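Local coordinates for ABC transporter, periplasmic solute-binding protein (Rhizobium meliloti, PDB 4WED), which probably binds a solute, perhaps a peptide or nickel, outside the cytoplasmic membrane and delivers it to an ABC transporter, at residues D50-Y55 with L119-G124; W85-G90 with L157-E162. All coordinates share one frame; numbering follows the deposited sequence.

Interaction 1 of 2, residues D50-Y55 with L119-G124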
ATOM      1  N   ASP A  50     -14.219  13.587   9.753  1.00 70.64           N
ATOM      2  CA  ASP A  50     -13.278  14.111  10.751  1.00 70.35           C
ATOM      3  C   ASP A  50     -11.853  13.689  10.351  1.00 65.88           C
ATOM      4  O   ASP A  50     -11.516  12.505  10.412  1.00 67.75           O
ATOM      5  CB  ASP A  50     -13.652  13.575  12.135  1.00 70.51           C
ATOM      6  CG  ASP A  50     -12.944  14.288  13.263  1.00 71.87           C
ATOM      7  OD1 ASP A  50     -11.823  14.782  13.027  1.00 69.09           O
ATOM      8  OD2 ASP A  50     -13.506  14.337  14.401  1.00 70.17           O
ATOM      9  N   PRO A  51     -11.019  14.649   9.925  1.00 62.44           N
ATOM     10  CA  PRO A  51      -9.698  14.285   9.379  1.00 60.83           C
ATOM     11  C   PRO A  51      -8.754  13.756  10.436  1.00 63.52           C
ATOM     12  O   PRO A  51      -7.663  13.283  10.112  1.00 65.23           O
ATOM     13  CB  PRO A  51      -9.176  15.606   8.792  1.00 59.13           C
ATOM     14  CG  PRO A  51      -9.860  16.674   9.563  1.00 61.22           C
ATOM     15  CD  PRO A  51     -11.220  16.115   9.965  1.00 63.22           C
ATOM     16  N   GLN A  52      -9.152  13.855  11.696  1.00 68.91           N
ATOM     17  CA  GLN A  52      -8.416  13.222  12.798  1.00 72.97           C
ATOM     18  C   GLN A  52      -9.199  12.103  13.480  1.00 74.26           C
ATOM     19  O   GLN A  52      -8.953  11.796  14.624  1.00 79.03           O
ATOM     20  CB  GLN A  52      -7.971  14.282  13.821  1.00 70.41           C
ATOM     21  CG  GLN A  52      -6.835  15.157  13.310  1.00 67.60           C
ATOM     22  CD  GLN A  52      -7.292  16.331  12.482  1.00 70.46           C
ATOM     23  OE1 GLN A  52      -8.292  16.970  12.800  1.00 82.66           O
ATOM     24  NE2 GLN A  52      -6.529  16.667  11.440  1.00 75.10           N
ATOM     25  N   SER A  53     -10.117  11.464  12.772  1.00 74.75           N
ATOM     26  CA  SER A  53     -10.694  10.246  13.288  1.00 78.06           C
ATOM     27  C   SER A  53     -10.622   9.116  12.244  1.00 77.96           C
ATOM     28  O   SER A  53      -9.904   9.251  11.261  1.00 75.80           O
ATOM     29  CB  SER A  53     -12.114  10.505  13.775  1.00 79.38           C
ATOM     30  OG  SER A  53     -12.415   9.546  14.758  1.00 80.80           O
ATOM     31  N   HIS A  54     -11.363   8.021  12.446  1.00 81.31           N
ATOM     32  CA  HIS A  54     -11.194   6.807  11.619  1.00 85.15           C
ATOM     33  C   HIS A  54     -12.484   6.224  10.989  1.00 84.80           C
ATOM     34  O   HIS A  54     -12.576   5.013  10.742  1.00 82.31           O
ATOM     35  CB  HIS A  54     -10.451   5.733  12.434  1.00 88.90           C
ATOM     36  CG  HIS A  54     -11.216   5.207  13.614  1.00 97.56           C
ATOM     37  ND1 HIS A  54     -11.414   5.941  14.766  1.00103.51           N
ATOM     38  CD2 HIS A  54     -11.793   4.000  13.837  1.00100.35           C
ATOM     39  CE1 HIS A  54     -12.103   5.223  15.636  1.00106.31           C
ATOM     40  NE2 HIS A  54     -12.337   4.039  15.100  1.00109.34           N
ATOM     41  N   TYR A  55     -13.455   7.088  10.693  1.00 80.96           N
ATOM     42  CA  TYR A  55     -14.758   6.628  10.196  1.00 85.20           C
ATOM     43  C   TYR A  55     -15.041   6.866   8.702  1.00 82.30           C
ATOM     44  O   TYR A  55     -16.061   6.410   8.188  1.00 92.14           O
ATOM     45  CB  TYR A  55     -15.887   7.247  11.044  1.00 87.45           C
ATOM     46  CG  TYR A  55     -15.825   6.834  12.498  1.00 89.58           C
ATOM     47  CD1 TYR A  55     -16.184   5.539  12.904  1.00 93.99           C
ATOM     48  CD2 TYR A  55     -15.398   7.727  13.465  1.00 90.03           C
ATOM     49  CE1 TYR A  55     -16.118   5.157  14.234  1.00 98.54           C
ATOM     50  CE2 TYR A  55     -15.323   7.360  14.797  1.00 96.29           C
ATOM     51  CZ  TYR A  55     -15.678   6.079  15.184  1.00103.17           C
ATOM     52  OH  TYR A  55     -15.593   5.751  16.530  1.00112.34           O
ATOM     53  N   LEU A 119      -1.918  20.385  13.980  1.00 60.06           N
ATOM     54  CA  LEU A 119      -0.932  19.462  14.442  1.00 58.76           C
ATOM     55  C   LEU A 119      -1.107  19.157  15.904  1.00 63.25           C
ATOM     56  O   LEU A 119      -0.995  18.015  16.327  1.00 63.29           O
ATOM     57  CB  LEU A 119       0.419  20.068  14.185  1.00 59.65           C
ATOM     58  CG  LEU A 119       0.761  20.009  12.701  1.00 61.20           C
ATOM     59  CD1 LEU A 119       2.142  20.596  12.503  1.00 60.57           C
ATOM     60  CD2 LEU A 119       0.703  18.602  12.104  1.00 62.41           C
ATOM     61  N   GLU A 120      -1.407  20.181  16.684  1.00 68.82           N
ATOM     62  CA  GLU A 120      -1.675  19.994  18.108  1.00 75.71           C
ATOM     63  C   GLU A 120      -2.939  19.162  18.381  1.00 76.38           C
ATOM     64  O   GLU A 120      -3.113  18.646  19.476  1.00 77.48           O
ATOM     65  CB  GLU A 120      -1.797  21.344  18.804  1.00 79.10           C
ATOM     66  CG  GLU A 120      -0.461  22.018  19.064  1.00 83.80           C
ATOM     67  CD  GLU A 120      -0.641  23.377  19.729  1.00 91.67           C
ATOM     68  OE1 GLU A 120      -1.805  23.870  19.768  1.00 94.60           O
ATOM     69  OE2 GLU A 120       0.368  23.944  20.212  1.00 86.40           O
ATOM     70  N   ARG A 121      -3.816  19.051  17.395  1.00 75.99           N
ATOM     71  CA  ARG A 121      -5.014  18.258  17.551  1.00 81.19           C
ATOM     72  C   ARG A 121      -4.729  16.761  17.512  1.00 81.26           C
ATOM     73  O   ARG A 121      -5.514  15.988  18.041  1.00 85.19           O
ATOM     74  CB  ARG A 121      -6.053  18.607  16.480  1.00 80.50           C
ATOM     75  CG  ARG A 121      -6.885  19.826  16.830  1.00 83.92           C
ATOM     76  CD  ARG A 121      -7.631  20.361  15.615  1.00 85.38           C
ATOM     77  NE  ARG A 121      -9.076  20.469  15.815  1.00 91.11           N
ATOM     78  CZ  ARG A 121      -9.913  19.435  15.882  1.00 95.02           C
ATOM     79  NH1 ARG A 121      -9.472  18.192  15.805  1.00106.11           N
ATOM     80  NH2 ARG A 121     -11.202  19.641  16.024  1.00100.89           N
ATOM     81  N   TRP A 122      -3.638  16.333  16.895  1.00 70.79           N
ATOM     82  CA  TRP A 122      -3.412  14.879  16.771  1.00 70.69           C
ATOM     83  C   TRP A 122      -2.048  14.376  17.212  1.00 68.66           C
ATOM     84  O   TRP A 122      -1.915  13.208  17.590  1.00 73.58           O
ATOM     85  CB  TRP A 122      -3.693  14.378  15.332  1.00 65.65           C
ATOM     86  CG  TRP A 122      -2.801  14.978  14.287  1.00 60.76           C
ATOM     87  CD1 TRP A 122      -3.022  16.129  13.547  1.00 59.70           C
ATOM     88  CD2 TRP A 122      -1.569  14.445  13.850  1.00 59.40           C
ATOM     89  NE1 TRP A 122      -1.972  16.343  12.687  1.00 62.15           N
ATOM     90  CE2 TRP A 122      -1.066  15.317  12.844  1.00 61.17           C
ATOM     91  CE3 TRP A 122      -0.834  13.307  14.201  1.00 59.22           C
ATOM     92  CZ2 TRP A 122       0.158  15.099  12.203  1.00 60.77           C
ATOM     93  CZ3 TRP A 122       0.385  13.078  13.547  1.00 63.00           C
ATOM     94  CH2 TRP A 122       0.867  13.978  12.557  1.00 61.68           C
HETATM   95  N   MSE A 123      -1.041  15.224  17.177  1.00 67.08           N
HETATM   96  CA  MSE A 123       0.305  14.751  17.438  1.00 74.02           C
HETATM   97  C   MSE A 123       0.632  14.604  18.901  1.00 81.46           C
HETATM   98  O   MSE A 123       0.574  15.568  19.665  1.00 78.84           O
HETATM   99  CB  MSE A 123       1.301  15.732  16.890  1.00 75.96           C
HETATM  100  CG  MSE A 123       1.652  15.297  15.489  1.00 83.61           C
HETATM  101 SE   MSE A 123       3.248  16.301  14.866  1.00 99.52          SE
HETATM  102  CE  MSE A 123       2.511  18.033  15.364  1.00 90.42           C
ATOM    103  N   GLY A 124       1.037  13.397  19.285  1.00 86.99           N
ATOM    104  CA  GLY A 124       1.313  13.087  20.681  1.00 92.53           C
ATOM    105  C   GLY A 124       0.101  12.465  21.369  1.00 94.52           C
ATOM    106  O   GLY A 124       0.217  12.015  22.505  1.00 96.09           O
TER

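Interaction 2 of 2, residues W85-G90 with L157-E162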
ATOM      1  N   TRP A  85      11.154  21.900   3.200  1.00 65.74           N
ATOM      2  CA  TRP A  85      11.413  21.318   4.501  1.00 64.16           C
ATOM      3  C   TRP A  85      12.870  20.895   4.679  1.00 64.82           C
ATOM      4  O   TRP A  85      13.602  20.673   3.721  1.00 65.39           O
ATOM      5  CB  TRP A  85      10.492  20.113   4.690  1.00 62.68           C
ATOM      6  CG  TRP A  85      10.592  19.032   3.642  1.00 58.55           C
ATOM      7  CD1 TRP A  85      11.317  17.860   3.726  1.00 56.16           C
ATOM      8  CD2 TRP A  85       9.887  18.982   2.379  1.00 61.89           C
ATOM      9  NE1 TRP A  85      11.109  17.101   2.584  1.00 60.59           N
ATOM     10  CE2 TRP A  85      10.246  17.766   1.745  1.00 59.20           C
ATOM     11  CE3 TRP A  85       8.987  19.850   1.722  1.00 60.29           C
ATOM     12  CZ2 TRP A  85       9.760  17.415   0.479  1.00 60.51           C
ATOM     13  CZ3 TRP A  85       8.493  19.495   0.470  1.00 57.07           C
ATOM     14  CH2 TRP A  85       8.872  18.293  -0.138  1.00 60.03           C
ATOM     15  N   LYS A  86      13.292  20.800   5.924  1.00 69.47           N
ATOM     16  CA  LYS A  86      14.641  20.408   6.233  1.00 67.02           C
ATOM     17  C   LYS A  86      14.574  19.552   7.463  1.00 65.97           C
ATOM     18  O   LYS A  86      13.926  19.911   8.438  1.00 67.84           O
ATOM     19  CB  LYS A  86      15.544  21.609   6.438  1.00 72.43           C
ATOM     20  CG  LYS A  86      17.057  21.301   6.327  1.00 76.88           C
ATOM     21  N   ILE A  87      15.201  18.385   7.381  1.00 65.50           N
ATOM     22  CA  ILE A  87      15.292  17.494   8.505  1.00 65.93           C
ATOM     23  C   ILE A  87      16.689  17.594   9.105  1.00 66.99           C
ATOM     24  O   ILE A  87      17.636  17.296   8.405  1.00 67.14           O
ATOM     25  CB  ILE A  87      15.016  16.055   8.081  1.00 65.36           C
ATOM     26  CG1 ILE A  87      13.551  15.933   7.644  1.00 68.69           C
ATOM     27  CG2 ILE A  87      15.305  15.108   9.241  1.00 66.58           C
ATOM     28  CD1 ILE A  87      13.185  14.601   7.065  1.00 64.78           C
ATOM     29  N   GLU A  88      16.799  17.947  10.393  1.00 66.32           N
ATOM     30  CA  GLU A  88      18.118  18.043  11.103  1.00 75.26           C
ATOM     31  C   GLU A  88      18.158  17.295  12.445  1.00 76.50           C
ATOM     32  O   GLU A  88      17.148  16.731  12.881  1.00 75.37           O
ATOM     33  CB  GLU A  88      18.437  19.511  11.387  1.00 76.86           C
ATOM     34  CG  GLU A  88      18.704  20.324  10.135  1.00 82.39           C
ATOM     35  CD  GLU A  88      18.868  21.816  10.420  1.00 90.56           C
ATOM     36  OE1 GLU A  88      18.673  22.249  11.587  1.00 89.05           O
ATOM     37  OE2 GLU A  88      19.200  22.561   9.463  1.00 99.04           O
ATOM     38  N   ASP A  89      19.327  17.329  13.101  1.00 78.99           N
ATOM     39  CA  ASP A  89      19.555  16.742  14.442  1.00 76.91           C
ATOM     40  C   ASP A  89      19.383  15.232  14.396  1.00 77.95           C
ATOM     41  O   ASP A  89      18.751  14.628  15.271  1.00 78.96           O
ATOM     42  CB  ASP A  89      18.643  17.376  15.497  1.00 77.98           C
ATOM     43  N   GLY A  90      19.935  14.627  13.345  1.00 76.97           N
ATOM     44  CA  GLY A  90      19.856  13.198  13.160  1.00 77.96           C
ATOM     45  C   GLY A  90      18.413  12.736  13.092  1.00 80.83           C
ATOM     46  O   GLY A  90      18.087  11.653  13.569  1.00 80.58           O
ATOM     47  N   LEU A 157      11.544   7.415  11.743  1.00 56.16           N
ATOM     48  CA  LEU A 157      11.571   6.596  10.530  1.00 56.34           C
ATOM     49  C   LEU A 157      10.508   7.104   9.555  1.00 55.41           C
ATOM     50  O   LEU A 157       9.381   7.370   9.968  1.00 56.24           O
ATOM     51  CB  LEU A 157      11.254   5.166  10.949  1.00 55.33           C
ATOM     52  CG  LEU A 157      11.308   4.063   9.938  1.00 57.47           C
ATOM     53  CD1 LEU A 157      12.687   4.004   9.258  1.00 59.84           C
ATOM     54  CD2 LEU A 157      11.004   2.765  10.676  1.00 58.64           C
ATOM     55  N   ALA A 158      10.882   7.293   8.292  1.00 54.85           N
ATOM     56  CA  ALA A 158       9.935   7.647   7.228  1.00 58.52           C
ATOM     57  C   ALA A 158       9.040   8.834   7.606  1.00 57.42           C
ATOM     58  O   ALA A 158       7.818   8.806   7.421  1.00 59.99           O
ATOM     59  CB  ALA A 158       9.054   6.431   6.894  1.00 60.45           C
ATOM     60  N   LEU A 159       9.653   9.869   8.149  1.00 57.22           N
ATOM     61  CA  LEU A 159       8.927  11.019   8.657  1.00 54.02           C
ATOM     62  C   LEU A 159       8.023  11.646   7.597  1.00 51.87           C
ATOM     63  O   LEU A 159       6.820  11.713   7.762  1.00 51.69           O
ATOM     64  CB  LEU A 159       9.914  12.041   9.230  1.00 55.41           C
ATOM     65  CG  LEU A 159       9.352  13.414   9.647  1.00 56.98           C
ATOM     66  CD1 LEU A 159       8.241  13.334  10.678  1.00 54.93           C
ATOM     67  CD2 LEU A 159      10.481  14.274  10.169  1.00 60.69           C
HETATM   68  N   MSE A 160       8.625  12.122   6.529  1.00 51.41           N
HETATM   69  CA  MSE A 160       7.914  12.788   5.457  1.00 53.12           C
HETATM   70  C   MSE A 160       6.837  11.947   4.837  1.00 55.62           C
HETATM   71  O   MSE A 160       5.769  12.444   4.462  1.00 55.18           O
HETATM   72  CB  MSE A 160       8.930  13.116   4.370  1.00 58.87           C
HETATM   73  CG  MSE A 160      10.012  14.118   4.754  1.00 65.48           C
HETATM   74 SE   MSE A 160       9.447  15.505   6.045  1.00 84.60          SE
HETATM   75  CE  MSE A 160       8.231  16.620   4.941  1.00 71.25           C
ATOM     76  N   GLN A 161       7.106  10.659   4.706  1.00 52.28           N
ATOM     77  CA  GLN A 161       6.104   9.742   4.174  1.00 53.63           C
ATOM     78  C   GLN A 161       4.808   9.746   5.060  1.00 52.31           C
ATOM     79  O   GLN A 161       3.677   9.704   4.567  1.00 51.19           O
ATOM     80  CB  GLN A 161       6.726   8.326   4.081  1.00 51.55           C
ATOM     81  CG  GLN A 161       6.278   7.502   2.897  1.00 54.67           C
ATOM     82  CD  GLN A 161       7.218   6.353   2.578  1.00 54.98           C
ATOM     83  OE1 GLN A 161       8.369   6.574   2.183  1.00 60.13           O
ATOM     84  NE2 GLN A 161       6.741   5.132   2.748  1.00 50.89           N
ATOM     85  N   GLU A 162       5.008   9.730   6.372  1.00 48.69           N
ATOM     86  CA  GLU A 162       3.919   9.632   7.310  1.00 50.56           C
ATOM     87  C   GLU A 162       3.094  10.892   7.209  1.00 51.34           C
ATOM     88  O   GLU A 162       1.881  10.865   7.438  1.00 49.84           O
ATOM     89  CB  GLU A 162       4.444   9.478   8.742  1.00 53.26           C
ATOM     90  CG  GLU A 162       4.871   8.068   9.144  1.00 57.79           C
ATOM     91  CD  GLU A 162       5.126   7.904  10.667  1.00 67.34           C
ATOM     92  OE1 GLU A 162       5.032   8.902  11.445  1.00 71.15           O
ATOM     93  OE2 GLU A 162       5.410   6.758  11.119  1.00 70.21           O
TER

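Interaction 1 of 2, residues D50-Y55 with L119-G124
The carboxamide of Gln52 and the indole of Trp122 lie nearly parallel, their planes 9° apart. They are shifted past each other and do not form a stack. The amide nitrogen NE2 of Gln52 comes no closer than 4.1 Å to CD1 of Trp122. The aliphatic part of Gln52 does the touching: its CG sits 3.8 Å from CB of Trp122 and almost as near to CD1, approaching the ring obliquely. One face of the indole is covered from its own segment. CG of Met123, a selenomethionine, lies 3.1 Å above the ring plane toward the rim, and the carbonyl oxygen of Leu119 is on the same face. The Gln52 amide is turned 52° from the guanidinium of Arg121. Its OE1 is 3.5 Å from NH1 of Arg121, but the angle is too poor for a hydrogen bond.

Gln52 bends at its second torsion (chi2 85°), and this carries the amide round beside Arg121 and Trp122. NE2 gives a hydrogen bond to the carbonyl oxygen of Pro168, which helps fix the rotation of the amide. The backbone behind it is a type I turn from Asp50 to Ser53. An Asx turn overlaps it, in which the Gln52 backbone N donates to OD1 of Asp50 at 3.1 Å. Asp50 OD1 is 5.0 Å from Arg121 NH1, so any attraction between these opposite charges acts without contact.

This small contact is plain packing. It joins the loop between strand 37-42 and helix 58-61 to segment 119-124, on helix 112-122. Trp122 also packs on Cys133 and Ser134 of helix 132-135, and Leu119 and Met123 lean on Leu140 of strand 137-144.

Interaction 2 of 2, residues W85-G90 with L157-E162
Met160 folds back at its second and third torsions (chi2 -32°, chi3 -71°), and this hook swings its terminal methyl over the indole of Trp85. Trp85 meets it with CG held between the backbone N and the carbonyl carbon (chi1 57°). Met160 is modelled as selenomethionine, with selenium in place of sulfur. Its CE stands 3.5 Å from the centroid of the five-membered ring and almost straight above it, a CH-pi contact over the face. CD1 of Trp85 is the ring atom nearest to that methyl. The SE of Met160 lies 4.3 Å from the same centroid and well to the side of the ring normal. This oblique approach of SE is a Met-aromatic contact.

Ile87, two residues along the strand, likewise has its CB directed toward the helix. Its CD1 lies 4.0 Å from CG of Met160, and the two side chains run past each other in opposite directions. CD1 of Ile87 also touches CD2 of Leu159, at 4.1 Å. This one methyl therefore meets both of the first two residues of the helix. The contact is mainly hydrophobic. The short helix that presents it begins after Ala158 at the N-cap position, and Glu162 N bonds back to Ala158 O at 3.1 Å.

The contact lays helix 159-162 against strand 82-88, an outermost strand of a four-stranded antiparallel sheet. Lys86 pairs through its backbone with His95 of the adjacent strand 93-98. Leu94 of that strand touches Trp85, Ile87 and Met160. Val69 of strand 69-71 and Ile77 of strand 77-79 also touch both Trp85 and Met160, adding to one hydrophobic cluster.

How the interactions relate
Interactions 1 and 2 lie in the same part of the molecule, with centres 20 Å apart and nearest atoms about 6 Å apart, but they do not touch. Their segments alternate along the chain. Both relate to one antiparallel sheet: strand 82-88 of interaction 2 is one outermost strand, and strand 137-144, on which Leu119 and Met123 of segment 119-124 pack, is the other. Helix 132-135 is a second link between them: Trp122 packs on Cys133, while the carboxylate of Glu162 accepts hydrogen bonds from the backbone N of Asn132 and Cys133. Neither contact contributes Asp62 or Asp515, the residues of the sodium ion site.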